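Local coordinates for protein omega transaminase (Pseudomonas sp., PDB 5LHA) that probably transfers amino groups between amine donors and carbonyl acceptors, as a PLP-dependent fold type I amine transaminase captured here with its cofactor in the PMP form, at residues E18-H23 against R33-L37; R54-V59 against G420-R424; L132-R136 against R147-L151; L213-I217 against V253-I259. All coordinates share one frame. Numbering follows the deposited sequence.

Interaction 1 (E18-H23 against R33-L37); sequences EKKFWH and RDKTL
The side chain of Lys19 lies across the backbone of Arg33-Thr36, reaching over with chi1, chi2 and chi4 all t and chi3 at m. Its NZ donates a very short 2.4 Å hydrogen bond to Arg33 O and a 2.7 Å bond to Thr36 OG1, and within its own segment bonds His23 NE2 at 3.1 Å. Arg33 answers in the reverse direction: with chi1 and chi2 t and chi3 at p, it sends NH1 to Lys19 O at 2.9 Å, while NH2 meets Glu18 OE2 at 3.0 Å in a salt bridge whose hydrogen bond is weak. Asp34 OD1, 3.6 Å from Arg33 NH2 but well out of the guanidinium plane, adds charge alone and completes a salt-bridge network. Residues 18-23 are irregular and extended except at Lys20; Arg33 and Asp34 end a 3-10 turn, after which Lys35 and Thr36 straighten. The two segments run 96° apart, nearest at Lys19 and Asp34, whose CA atoms are 7.1 Å apart. His23 CE1 approaches Thr36 CG2 at 4.1 Å, at the ring edge, while its ND1 bonds Thr90 O of the second subunit. Phe21, whose CA-to-CB bond points away, has its ring edge-to-face with Phe100 of that subunit. Reciprocal side-chain-to-backbone bonds thus tie 18-23 to 33-36 within this N-terminal region of a fold type I transaminase, which also lies against the second subunit.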
loop_
_atom_site.group_PDB
_atom_site.type_symbol
_atom_site.label_atom_id
_atom_site.label_comp_id
_atom_site.label_asym_id
_atom_site.label_seq_id
_atom_site.Cartn_x
_atom_site.Cartn_y
_atom_site.Cartn_z
ATOM N N GLU A 18 19.712 14.344 -34.649
ATOM C CA GLU A 18 19.221 14.657 -33.317
ATOM C C GLU A 18 18.362 13.519 -32.773
ATOM O O GLU A 18 17.646 12.837 -33.510
ATOM C CB GLU A 18 18.444 15.972 -33.302
ATOM C CG GLU A 18 18.063 16.406 -31.900
ATOM C CD GLU A 18 19.275 16.553 -30.992
ATOM O OE1 GLU A 18 20.363 16.922 -31.501
ATOM O OE2 GLU A 18 19.147 16.275 -29.779
ATOM N N LYS A 19 18.433 13.333 -31.458
ATOM C CA LYS A 19 17.860 12.182 -30.769
ATOM C C LYS A 19 16.548 12.580 -30.089
ATOM O O LYS A 19 16.545 13.359 -29.134
ATOM C CB LYS A 19 18.874 11.640 -29.769
ATOM C CG LYS A 19 18.560 10.263 -29.230
ATOM C CD LYS A 19 19.636 9.804 -28.260
ATOM C CE LYS A 19 20.925 9.517 -29.005
ATOM N NZ LYS A 19 22.039 9.051 -28.116
ATOM N N LYS A 20 15.428 12.088 -30.620
ATOM C CA LYS A 20 14.104 12.384 -30.088
ATOM C C LYS A 20 13.524 11.231 -29.269
ATOM O O LYS A 20 12.368 11.303 -28.840
ATOM C CB LYS A 20 13.146 12.729 -31.231
ATOM C CG LYS A 20 13.609 13.866 -32.119
ATOM C CD LYS A 20 13.772 15.163 -31.352
ATOM C CE LYS A 20 13.358 16.361 -32.213
ATOM N NZ LYS A 20 13.984 16.345 -33.563
ATOM N N PHE A 21 14.297 10.182 -29.028
ATOM C CA PHE A 21 13.856 9.080 -28.195
ATOM C C PHE A 21 14.791 8.937 -27.004
ATOM O O PHE A 21 15.909 9.468 -26.993
ATOM C CB PHE A 21 13.783 7.762 -28.981
ATOM C CG PHE A 21 15.093 7.323 -29.555
ATOM C CD1 PHE A 21 15.964 6.534 -28.815
ATOM C CD2 PHE A 21 15.452 7.686 -30.845
ATOM C CE1 PHE A 21 17.177 6.134 -29.346
ATOM C CE2 PHE A 21 16.659 7.286 -31.387
ATOM C CZ PHE A 21 17.524 6.505 -30.640
ATOM N N TRP A 22 14.307 8.207 -26.003
ATOM C CA TRP A 22 15.051 7.919 -24.784
ATOM C C TRP A 22 15.599 6.493 -24.793
ATOM O O TRP A 22 14.845 5.531 -24.978
ATOM C CB TRP A 22 14.160 8.136 -23.562
ATOM C CG TRP A 22 14.135 9.549 -23.094
ATOM C CD1 TRP A 22 15.114 10.485 -23.284
ATOM C CD2 TRP A 22 13.114 10.189 -22.308
ATOM N NE1 TRP A 22 14.759 11.670 -22.685
ATOM C CE2 TRP A 22 13.543 11.515 -22.071
ATOM C CE3 TRP A 22 11.888 9.772 -21.777
ATOM C CZ2 TRP A 22 12.789 12.432 -21.334
ATOM C CZ3 TRP A 22 11.132 10.698 -21.035
ATOM C CH2 TRP A 22 11.590 12.009 -20.833
ATOM N N HIS A 23 16.905 6.361 -24.549
ATOM C CA HIS A 23 17.521 5.045 -24.394
ATOM C C HIS A 23 17.041 4.401 -23.110
ATOM O O HIS A 23 17.257 4.971 -22.032
ATOM C CB HIS A 23 19.048 5.123 -24.318
ATOM C CG HIS A 23 19.724 5.467 -25.603
ATOM N ND1 HIS A 23 20.017 4.523 -26.565
ATOM C CD2 HIS A 23 20.216 6.641 -26.065
ATOM C CE1 HIS A 23 20.643 5.107 -27.573
ATOM N NE2 HIS A 23 20.773 6.392 -27.294
ATOM N N ARG A 33 23.994 11.907 -23.432
ATOM C CA ARG A 33 22.824 11.437 -24.165
ATOM C C ARG A 33 23.084 11.403 -25.666
ATOM O O ARG A 33 22.486 10.594 -26.381
ATOM C CB ARG A 33 21.618 12.332 -23.894
ATOM C CG ARG A 33 20.318 11.697 -24.354
ATOM C CD ARG A 33 19.151 12.635 -24.194
ATOM N NE ARG A 33 19.282 13.779 -25.088
ATOM C CZ ARG A 33 18.809 13.797 -26.331
ATOM N NH1 ARG A 33 18.168 12.739 -26.807
ATOM N NH2 ARG A 33 18.964 14.870 -27.093
ATOM N N ASP A 34 23.973 12.270 -26.159
ATOM C CA ASP A 34 24.207 12.461 -27.588
ATOM C C ASP A 34 25.212 11.482 -28.181
ATOM O O ASP A 34 25.353 11.436 -29.408
ATOM C CB ASP A 34 24.689 13.890 -27.854
ATOM C CG ASP A 34 23.584 14.916 -27.706
ATOM O OD1 ASP A 34 22.419 14.592 -28.008
ATOM O OD2 ASP A 34 23.887 16.056 -27.301
ATOM N N LYS A 35 25.926 10.725 -27.354
ATOM C CA LYS A 35 26.731 9.624 -27.858
ATOM C C LYS A 35 25.815 8.480 -28.277
ATOM O O LYS A 35 24.817 8.186 -27.612
ATOM C CB LYS A 35 27.722 9.159 -26.792
ATOM C CG LYS A 35 28.702 8.102 -27.270
ATOM C CD LYS A 35 28.947 7.043 -26.202
ATOM C CE LYS A 35 27.755 6.099 -26.030
ATOM N NZ LYS A 35 27.729 5.031 -27.077
ATOM N N THR A 36 26.135 7.851 -29.405
ATOM C CA THR A 36 25.338 6.727 -29.888
ATOM C C THR A 36 26.225 5.833 -30.737
ATOM O O THR A 36 27.024 6.332 -31.536
ATOM C CB THR A 36 24.123 7.174 -30.722
ATOM O OG1 THR A 36 23.571 8.391 -30.207
ATOM C CG2 THR A 36 23.047 6.094 -30.699
ATOM N N LEU A 37 26.121 4.526 -30.513
ATOM C CA LEU A 37 26.567 3.510 -31.461
ATOM C C LEU A 37 25.367 3.096 -32.307
ATOM O O LEU A 37 24.458 2.432 -31.807
ATOM C CB LEU A 37 27.169 2.318 -30.718
ATOM C CG LEU A 37 27.595 1.094 -31.529
ATOM C CD1 LEU A 37 28.666 1.443 -32.536
ATOM C CD2 LEU A 37 28.095 0.014 -30.588
#

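Interaction 2 (R54-V59 against G420-R424); sequences RMLDGV and GVLVR
A parallel strand pairing joins residues 54-57 to the weakly bonded strand around Val421 and Leu422, within the mixed sheet that unites the N- and C-terminal parts of the chain. The segments run 24° apart, with Leu56 opposite Val421 (CA-CA 4.6 Å). Leu56 satisfies both its backbone groups here: its N donates to Gly420 O at 2.7 Å, and its O accepts from Leu422 N at 3.0 Å. Gly420 O also receives a CA-H contact from Met55 CA at 3.1 Å. The backbones of Met55 and Asp57 bond instead to those of Ile47 and Asn45 on the strand's other side. Gly420, at phi 100°, closes the preceding helix in a Schellman motif. Asp57 centres an inverse gamma turn, with Gly58 N weakly bonded to Leu56 O at 2.9 Å; the Asp57 carboxylate accepts from Tyr88 OH of the second subunit and from His69, and weakly caps the N atoms of Gly60 and Gly61. Leu56 and Val421 share a face packed on helix 440-457, with Leu56 CB 4.1 Å from Val421 CG2. On the other face Leu422 CB (chi1 t, chi2 p) lies 4.1 Å from Met55 CG. Val59 CG1 (chi1 t) finishes the contact 3.8 Å from Arg424 CB.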
loop_
_atom_site.group_PDB
_atom_site.type_symbol
_atom_site.label_atom_id
_atom_site.label_comp_id
_atom_site.label_asym_id
_atom_site.label_seq_id
_atom_site.Cartn_x
_atom_site.Cartn_y
_atom_site.Cartn_z
ATOM N N ARG A 54 32.351 -3.730 -38.602
ATOM C CA ARG A 54 31.694 -5.005 -38.345
ATOM C C ARG A 54 32.176 -5.590 -37.025
ATOM O O ARG A 54 33.374 -5.565 -36.725
ATOM C CB ARG A 54 31.976 -5.984 -39.487
ATOM C CG ARG A 54 31.628 -7.443 -39.210
ATOM C CD ARG A 54 31.966 -8.309 -40.427
ATOM N NE ARG A 54 33.373 -8.705 -40.454
ATOM C CZ ARG A 54 33.798 -9.966 -40.499
ATOM N NH1 ARG A 54 32.924 -10.964 -40.538
ATOM N NH2 ARG A 54 35.099 -10.228 -40.512
ATOM N N MET A 55 31.240 -6.112 -36.229
ATOM C CA MET A 55 31.587 -6.665 -34.928
ATOM C C MET A 55 30.742 -7.896 -34.635
ATOM O O MET A 55 29.561 -7.956 -34.993
ATOM C CB MET A 55 31.406 -5.599 -33.827
ATOM C CG MET A 55 29.964 -5.148 -33.612
ATOM S SD MET A 55 29.777 -3.367 -33.320
ATOM C CE MET A 55 29.523 -2.766 -34.993
ATOM N N LEU A 56 31.355 -8.877 -33.978
ATOM C CA LEU A 56 30.597 -10.025 -33.510
ATOM C C LEU A 56 29.603 -9.562 -32.459
ATOM O O LEU A 56 29.944 -8.798 -31.553
ATOM C CB LEU A 56 31.532 -11.090 -32.934
ATOM C CG LEU A 56 30.921 -12.462 -32.627
ATOM C CD1 LEU A 56 30.355 -13.107 -33.879
ATOM C CD2 LEU A 56 31.937 -13.386 -31.975
ATOM N N ASP A 57 28.372 -10.051 -32.567
ATOM C CA ASP A 57 27.298 -9.614 -31.678
ATOM C C ASP A 57 27.352 -10.445 -30.400
ATOM O O ASP A 57 26.547 -11.348 -30.162
ATOM C CB ASP A 57 25.944 -9.739 -32.362
ATOM C CG ASP A 57 24.837 -9.098 -31.559
ATOM O OD1 ASP A 57 25.149 -8.424 -30.565
ATOM O OD2 ASP A 57 23.659 -9.285 -31.900
ATOM N N GLY A 58 28.331 -10.121 -29.560
ATOM C CA GLY A 58 28.520 -10.826 -28.301
ATOM C C GLY A 58 27.404 -10.647 -27.294
ATOM O O GLY A 58 27.410 -11.340 -26.271
ATOM N N VAL A 59 26.469 -9.721 -27.542
ATOM C CA VAL A 59 25.318 -9.510 -26.665
ATOM C C VAL A 59 24.051 -10.173 -27.197
ATOM O O VAL A 59 23.060 -10.282 -26.457
ATOM C CB VAL A 59 25.079 -8.000 -26.432
ATOM C CG1 VAL A 59 24.242 -7.759 -25.199
ATOM C CG2 VAL A 59 26.401 -7.273 -26.296
ATOM N N GLY A 420 36.446 -5.670 -32.427
ATOM C CA GLY A 420 35.506 -6.391 -33.263
ATOM C C GLY A 420 34.446 -7.205 -32.553
ATOM O O GLY A 420 33.820 -8.052 -33.195
ATOM N N VAL A 421 34.232 -6.996 -31.254
ATOM C CA VAL A 421 33.261 -7.786 -30.500
ATOM C C VAL A 421 32.483 -6.859 -29.574
ATOM O O VAL A 421 33.067 -6.234 -28.682
ATOM C CB VAL A 421 33.923 -8.909 -29.680
ATOM C CG1 VAL A 421 32.879 -9.653 -28.880
ATOM C CG2 VAL A 421 34.655 -9.874 -30.580
ATOM N N LEU A 422 31.169 -6.783 -29.765
ATOM C CA LEU A 422 30.310 -5.984 -28.898
ATOM C C LEU A 422 29.909 -6.805 -27.679
ATOM O O LEU A 422 29.360 -7.900 -27.819
ATOM C CB LEU A 422 29.060 -5.506 -29.634
ATOM C CG LEU A 422 28.183 -4.566 -28.796
ATOM C CD1 LEU A 422 28.949 -3.328 -28.341
ATOM C CD2 LEU A 422 26.912 -4.175 -29.525
ATOM N N VAL A 423 30.224 -6.292 -26.488
ATOM C CA VAL A 423 29.823 -6.883 -25.216
ATOM C C VAL A 423 29.124 -5.801 -24.398
ATOM O O VAL A 423 29.095 -4.628 -24.776
ATOM C CB VAL A 423 31.010 -7.490 -24.443
ATOM C CG1 VAL A 423 31.657 -8.585 -25.274
ATOM C CG2 VAL A 423 32.018 -6.418 -24.109
ATOM N N ARG A 424 28.569 -6.205 -23.256
ATOM C CA ARG A 424 27.615 -5.366 -22.524
ATOM C C ARG A 424 28.055 -5.058 -21.097
ATOM O O ARG A 424 28.091 -5.971 -20.250
ATOM C CB ARG A 424 26.250 -6.053 -22.517
ATOM C CG ARG A 424 25.103 -5.194 -22.019
ATOM C CD ARG A 424 23.857 -6.036 -21.808
ATOM N NE ARG A 424 22.800 -5.303 -21.113
ATOM C CZ ARG A 424 21.664 -5.850 -20.682
ATOM N NH1 ARG A 424 21.430 -7.146 -20.864
ATOM N NH2 ARG A 424 20.768 -5.103 -20.048
#

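Interaction 3 (L132-R136 against R147-L151); sequences LKMAR and RTRFL
Arg136 NE donates to Thr148 O at 2.9 Å, and Arg136 NH2 adds a weak bond to the same Thr148 O at 3.1 Å, so one carbonyl just before the strand receives two guanidinium donors. Chi1 and chi2 both at m bend the arginine back to this position; Thr148 OG1 lies over the guanidinium face, 3.0 Å from Arg136 CZ. Arg136 NH1 turns to His177 O and Gln179 O of the second subunit. Further in, Phe150 (chi1 m) points at the helix. Leu132 CD2 makes a CH-pi contact 3.7 Å from the centroid of the Phe150 ring, 3° off its normal, while Ala135 CB meets the ring edge, 4.3 Å from Phe150 CE1. The axes of helix segment 132-136 and strand segment 149-151 approach to 10.3 Å, their N-to-C directions 130° apart; nearest CA pairs are Arg136-Thr148 (6.2 Å) and Leu132-Phe150 (8.1 Å). Such a helix, leading into the next strand and packed on it, is characteristic of the alpha/beta large domain of fold type I PLP enzymes.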
loop_
_atom_site.group_PDB
_atom_site.type_symbol
_atom_site.label_atom_id
_atom_site.label_comp_id
_atom_site.label_asym_id
_atom_site.label_seq_id
_atom_site.Cartn_x
_atom_site.Cartn_y
_atom_site.Cartn_z
ATOM N N LEU A 132 2.045 -12.411 -12.089
ATOM C CA LEU A 132 1.707 -11.881 -10.769
ATOM C C LEU A 132 0.202 -11.757 -10.575
ATOM O O LEU A 132 -0.337 -12.227 -9.576
ATOM C CB LEU A 132 2.380 -10.527 -10.563
ATOM C CG LEU A 132 3.904 -10.609 -10.574
ATOM C CD1 LEU A 132 4.534 -9.228 -10.473
ATOM C CD2 LEU A 132 4.388 -11.525 -9.440
ATOM N N LYS A 133 -0.493 -11.126 -11.522
ATOM C CA LYS A 133 -1.937 -10.921 -11.398
ATOM C C LYS A 133 -2.706 -12.240 -11.473
ATOM O O LYS A 133 -3.712 -12.418 -10.778
ATOM C CB LYS A 133 -2.415 -9.980 -12.502
ATOM C CG LYS A 133 -1.997 -8.533 -12.329
ATOM C CD LYS A 133 -2.529 -7.669 -13.470
ATOM C CE LYS A 133 -4.036 -7.506 -13.413
ATOM N NZ LYS A 133 -4.599 -7.099 -14.739
ATOM N N MET A 134 -2.262 -13.171 -12.323
ATOM C CA MET A 134 -2.970 -14.442 -12.449
ATOM C C MET A 134 -2.691 -15.362 -11.273
ATOM O O MET A 134 -3.545 -16.184 -10.925
ATOM C CB MET A 134 -2.582 -15.154 -13.747
ATOM C CG MET A 134 -2.992 -14.418 -15.010
ATOM S SD MET A 134 -4.711 -13.879 -15.032
ATOM C CE MET A 134 -5.527 -15.476 -14.987
ATOM N N ALA A 135 -1.510 -15.253 -10.662
ATOM C CA ALA A 135 -1.266 -15.942 -9.397
ATOM C C ALA A 135 -2.260 -15.486 -8.337
ATOM O O ALA A 135 -2.791 -16.306 -7.578
ATOM C CB ALA A 135 0.174 -15.709 -8.930
ATOM N N ARG A 136 -2.521 -14.176 -8.279
ATOM C CA ARG A 136 -3.567 -13.650 -7.405
ATOM C C ARG A 136 -4.922 -14.265 -7.729
ATOM O O ARG A 136 -5.685 -14.606 -6.818
ATOM C CB ARG A 136 -3.644 -12.121 -7.520
ATOM C CG ARG A 136 -2.434 -11.346 -6.987
ATOM C CD ARG A 136 -2.586 -11.074 -5.501
ATOM N NE ARG A 136 -1.540 -10.210 -4.944
ATOM C CZ ARG A 136 -1.645 -8.901 -4.738
ATOM N NH1 ARG A 136 -2.756 -8.239 -5.031
ATOM N NH2 ARG A 136 -0.618 -8.257 -4.218
ATOM N N ARG A 147 -4.028 -15.052 0.243
ATOM C CA ARG A 147 -2.760 -15.346 -0.424
ATOM C C ARG A 147 -2.430 -14.228 -1.412
ATOM O O ARG A 147 -2.847 -14.255 -2.572
ATOM C CB ARG A 147 -2.857 -16.703 -1.111
ATOM C CG ARG A 147 -3.063 -17.865 -0.139
ATOM C CD ARG A 147 -1.738 -18.544 0.124
ATOM N NE ARG A 147 -1.874 -19.922 0.568
ATOM C CZ ARG A 147 -0.862 -20.780 0.638
ATOM N NH1 ARG A 147 0.360 -20.408 0.278
ATOM N NH2 ARG A 147 -1.070 -22.012 1.065
ATOM N N THR A 148 -1.657 -13.234 -0.959
ATOM C CA THR A 148 -1.448 -12.026 -1.754
ATOM C C THR A 148 0.020 -11.614 -1.940
ATOM O O THR A 148 0.368 -10.949 -2.923
ATOM C CB THR A 148 -2.254 -10.892 -1.102
ATOM O OG1 THR A 148 -2.263 -9.728 -1.939
ATOM C CG2 THR A 148 -1.682 -10.545 0.245
ATOM N N ARG A 149 0.885 -11.981 -1.003
ATOM C CA ARG A 149 2.263 -11.519 -1.015
ATOM C C ARG A 149 3.116 -12.304 -2.011
ATOM O O ARG A 149 2.816 -13.446 -2.368
ATOM C CB ARG A 149 2.838 -11.622 0.391
ATOM C CG ARG A 149 2.154 -10.696 1.393
ATOM C CD ARG A 149 2.621 -11.057 2.781
ATOM N NE ARG A 149 2.054 -10.198 3.814
ATOM C CZ ARG A 149 2.045 -10.498 5.108
ATOM N NH1 ARG A 149 2.521 -11.666 5.526
ATOM N NH2 ARG A 149 1.522 -9.650 5.983
ATOM N N PHE A 150 4.216 -11.682 -2.435
ATOM C CA PHE A 150 5.138 -12.272 -3.399
ATOM C C PHE A 150 6.548 -12.273 -2.821
ATOM O O PHE A 150 6.953 -11.312 -2.163
ATOM C CB PHE A 150 5.145 -11.500 -4.741
ATOM C CG PHE A 150 3.809 -11.464 -5.463
ATOM C CD1 PHE A 150 3.179 -12.626 -5.857
ATOM C CD2 PHE A 150 3.222 -10.251 -5.799
ATOM C CE1 PHE A 150 1.960 -12.580 -6.541
ATOM C CE2 PHE A 150 2.017 -10.201 -6.481
ATOM C CZ PHE A 150 1.384 -11.371 -6.852
ATOM N N LEU A 151 7.300 -13.342 -3.069
ATOM C CA LEU A 151 8.710 -13.408 -2.714
ATOM C C LEU A 151 9.571 -13.360 -3.971
ATOM O O LEU A 151 9.201 -13.903 -5.013
ATOM C CB LEU A 151 9.032 -14.693 -1.938
ATOM C CG LEU A 151 8.249 -15.000 -0.655
ATOM C CD1 LEU A 151 8.661 -16.345 -0.041
ATOM C CD2 LEU A 151 8.387 -13.890 0.374
#

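Interaction 4 (L213-I217 against V253-I259); sequences LEEQI and VCDRHGI
Two helices of the alpha/beta cofactor-binding domain, 202-220 and 246-256, pack here near the C-terminal end of each, around an apolar cluster with a salt bridge at its solvent side. CA atoms come nearest at Glu214-Val253 (7.3 Å) and Ile217-His257 (8.5 Å). Val253 CG1 (chi1 t) touches both Leu213 CD2 and Ile217 CD1, each 3.7 Å away. Ile217, chi1 m and chi2 t, also reaches Ile259, CD1 to CD1 at 4.0 Å, and sets its CG2 over the face of His257, 3.7 Å from the ring centroid and 4° off the normal, a CH-pi contact. The imidazole is held by the backbone four residues earlier, His257 ND1 donating to Val253 O at 3.0 Å. Gly258, at phi 66°, is the C-prime residue of a Schellman motif, in which Ile259 N bonds Cys254 O at 2.9 Å and Gly258 N bonds Asp255 O weakly at 3.3 Å; the turn brings Ile259 back toward the cluster. Nearer solvent, Arg256 NH1 donates to Glu214 OE2 at 2.5 Å within a salt bridge. Helix-helix contact thus rests on complementary aliphatic and aromatic surfaces inside, while opposite charges join the two helices at the solvent edge.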
loop_
_atom_site.group_PDB
_atom_site.type_symbol
_atom_site.label_atom_id
_atom_site.label_comp_id
_atom_site.label_asym_id
_atom_site.label_seq_id
_atom_site.Cartn_x
_atom_site.Cartn_y
_atom_site.Cartn_z
ATOM N N LEU A 213 14.761 -18.710 3.841
ATOM C CA LEU A 213 13.453 -18.747 3.192
ATOM C C LEU A 213 12.370 -19.302 4.123
ATOM O O LEU A 213 11.261 -18.755 4.198
ATOM C CB LEU A 213 13.552 -19.550 1.892
ATOM C CG LEU A 213 12.265 -19.940 1.169
ATOM C CD1 LEU A 213 11.499 -18.721 0.731
ATOM C CD2 LEU A 213 12.618 -20.800 -0.031
ATOM N N GLU A 214 12.667 -20.393 4.839
ATOM C CA GLU A 214 11.693 -20.929 5.789
ATOM C C GLU A 214 11.362 -19.922 6.878
ATOM O O GLU A 214 10.202 -19.797 7.290
ATOM C CB GLU A 214 12.204 -22.214 6.430
ATOM C CG GLU A 214 12.303 -23.362 5.488
ATOM C CD GLU A 214 13.014 -24.551 6.088
ATOM O OE1 GLU A 214 13.702 -24.408 7.123
ATOM O OE2 GLU A 214 12.890 -25.644 5.505
ATOM N N GLU A 215 12.378 -19.218 7.378
ATOM C CA GLU A 215 12.147 -18.255 8.444
ATOM C C GLU A 215 11.250 -17.123 7.968
ATOM O O GLU A 215 10.326 -16.711 8.679
ATOM C CB GLU A 215 13.486 -17.724 8.954
ATOM C CG GLU A 215 14.263 -18.757 9.767
ATOM C CD GLU A 215 15.729 -18.411 9.922
ATOM O OE1 GLU A 215 16.170 -17.413 9.314
ATOM O OE2 GLU A 215 16.442 -19.138 10.650
ATOM N N GLN A 216 11.478 -16.640 6.744
ATOM C CA GLN A 216 10.643 -15.575 6.195
ATOM C C GLN A 216 9.208 -16.042 6.001
ATOM O O GLN A 216 8.263 -15.277 6.228
ATOM C CB GLN A 216 11.228 -15.078 4.872
ATOM C CG GLN A 216 12.518 -14.292 5.021
ATOM C CD GLN A 216 12.502 -13.361 6.220
ATOM O OE1 GLN A 216 13.258 -13.549 7.175
ATOM N NE2 GLN A 216 11.635 -12.359 6.183
ATOM N N ILE A 217 9.029 -17.281 5.538
ATOM C CA ILE A 217 7.690 -17.833 5.334
ATOM C C ILE A 217 6.940 -17.917 6.656
ATOM O O ILE A 217 5.752 -17.578 6.739
ATOM C CB ILE A 217 7.771 -19.213 4.651
ATOM C CG1 ILE A 217 8.315 -19.078 3.227
ATOM C CG2 ILE A 217 6.409 -19.914 4.662
ATOM C CD1 ILE A 217 8.537 -20.404 2.531
ATOM N N VAL A 253 10.457 -26.428 -0.621
ATOM C CA VAL A 253 9.968 -25.505 0.399
ATOM C C VAL A 253 8.629 -24.906 -0.010
ATOM O O VAL A 253 7.715 -24.776 0.814
ATOM C CB VAL A 253 11.024 -24.417 0.679
ATOM C CG1 VAL A 253 10.470 -23.369 1.625
ATOM C CG2 VAL A 253 12.272 -25.041 1.276
ATOM N N CYS A 254 8.485 -24.548 -1.288
ATOM C CA CYS A 254 7.212 -24.030 -1.778
ATOM C C CYS A 254 6.105 -25.067 -1.630
ATOM O O CYS A 254 4.954 -24.726 -1.332
ATOM C CB CYS A 254 7.347 -23.599 -3.241
ATOM S SG CYS A 254 8.315 -22.092 -3.526
ATOM N N ASP A 255 6.443 -26.345 -1.823
ATOM C CA ASP A 255 5.443 -27.404 -1.710
ATOM C C ASP A 255 4.950 -27.560 -0.277
ATOM O O ASP A 255 3.763 -27.820 -0.051
ATOM C CB ASP A 255 6.021 -28.729 -2.208
ATOM C CG ASP A 255 6.104 -28.803 -3.716
ATOM O OD1 ASP A 255 5.285 -28.152 -4.399
ATOM O OD2 ASP A 255 6.987 -29.531 -4.217
ATOM N N ARG A 256 5.842 -27.390 0.704
ATOM C CA ARG A 256 5.448 -27.441 2.110
ATOM C C ARG A 256 4.308 -26.479 2.414
ATOM O O ARG A 256 3.530 -26.710 3.345
ATOM C CB ARG A 256 6.651 -27.115 2.999
ATOM C CG ARG A 256 6.862 -28.062 4.178
ATOM C CD ARG A 256 8.269 -27.894 4.741
ATOM N NE ARG A 256 9.267 -28.224 3.725
ATOM C CZ ARG A 256 10.556 -27.910 3.797
ATOM N NH1 ARG A 256 11.020 -27.247 4.846
ATOM N NH2 ARG A 256 11.375 -28.256 2.811
ATOM N N HIS A 257 4.216 -25.380 1.671
ATOM C CA HIS A 257 3.270 -24.315 1.978
ATOM C C HIS A 257 2.311 -24.026 0.830
ATOM O O HIS A 257 1.580 -23.029 0.883
ATOM C CB HIS A 257 4.045 -23.062 2.386
ATOM C CG HIS A 257 5.013 -23.317 3.498
ATOM N ND1 HIS A 257 6.339 -23.617 3.270
ATOM C CD2 HIS A 257 4.837 -23.378 4.839
ATOM C CE1 HIS A 257 6.946 -23.820 4.425
ATOM N NE2 HIS A 257 6.058 -23.683 5.393
ATOM N N GLY A 258 2.319 -24.849 -0.214
ATOM C CA GLY A 258 1.473 -24.650 -1.372
ATOM C C GLY A 258 1.777 -23.417 -2.186
ATOM O O GLY A 258 0.987 -23.068 -3.068
ATOM N N ILE A 259 2.915 -22.765 -1.934
ATOM C CA ILE A 259 3.257 -21.524 -2.615
ATOM C C ILE A 259 3.600 -21.819 -4.064
ATOM O O ILE A 259 4.300 -22.794 -4.369
ATOM C CB ILE A 259 4.429 -20.846 -1.888
ATOM C CG1 ILE A 259 3.980 -20.416 -0.487
ATOM C CG2 ILE A 259 5.015 -19.689 -2.722
ATOM C CD1 ILE A 259 5.112 -20.081 0.450
#

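From the N terminus, interaction 1 closes a short loop of nine residues that holds strand 26-27. Interaction 2 then opens at 54-59 and closes only at 420-424, so its span of 360 intervening residues encloses interactions 3 and 4, which follow one another without crossing. Leu37, where interaction 1 runs into strand 37-43 of the sheet of interaction 2, packs on Leu422 (CD2 to CD1 4.1 Å). Across the chain's centre from interaction 2, interactions 3 and 4 meet: Arg147 NH2 lies 2.8 Å from His257 O, a probable hydrogen bond, and Leu151 packs on Leu213. Interactions 1, 2 and 3 all touch the second subunit, illustrating how local contacts and subunit assembly share residues.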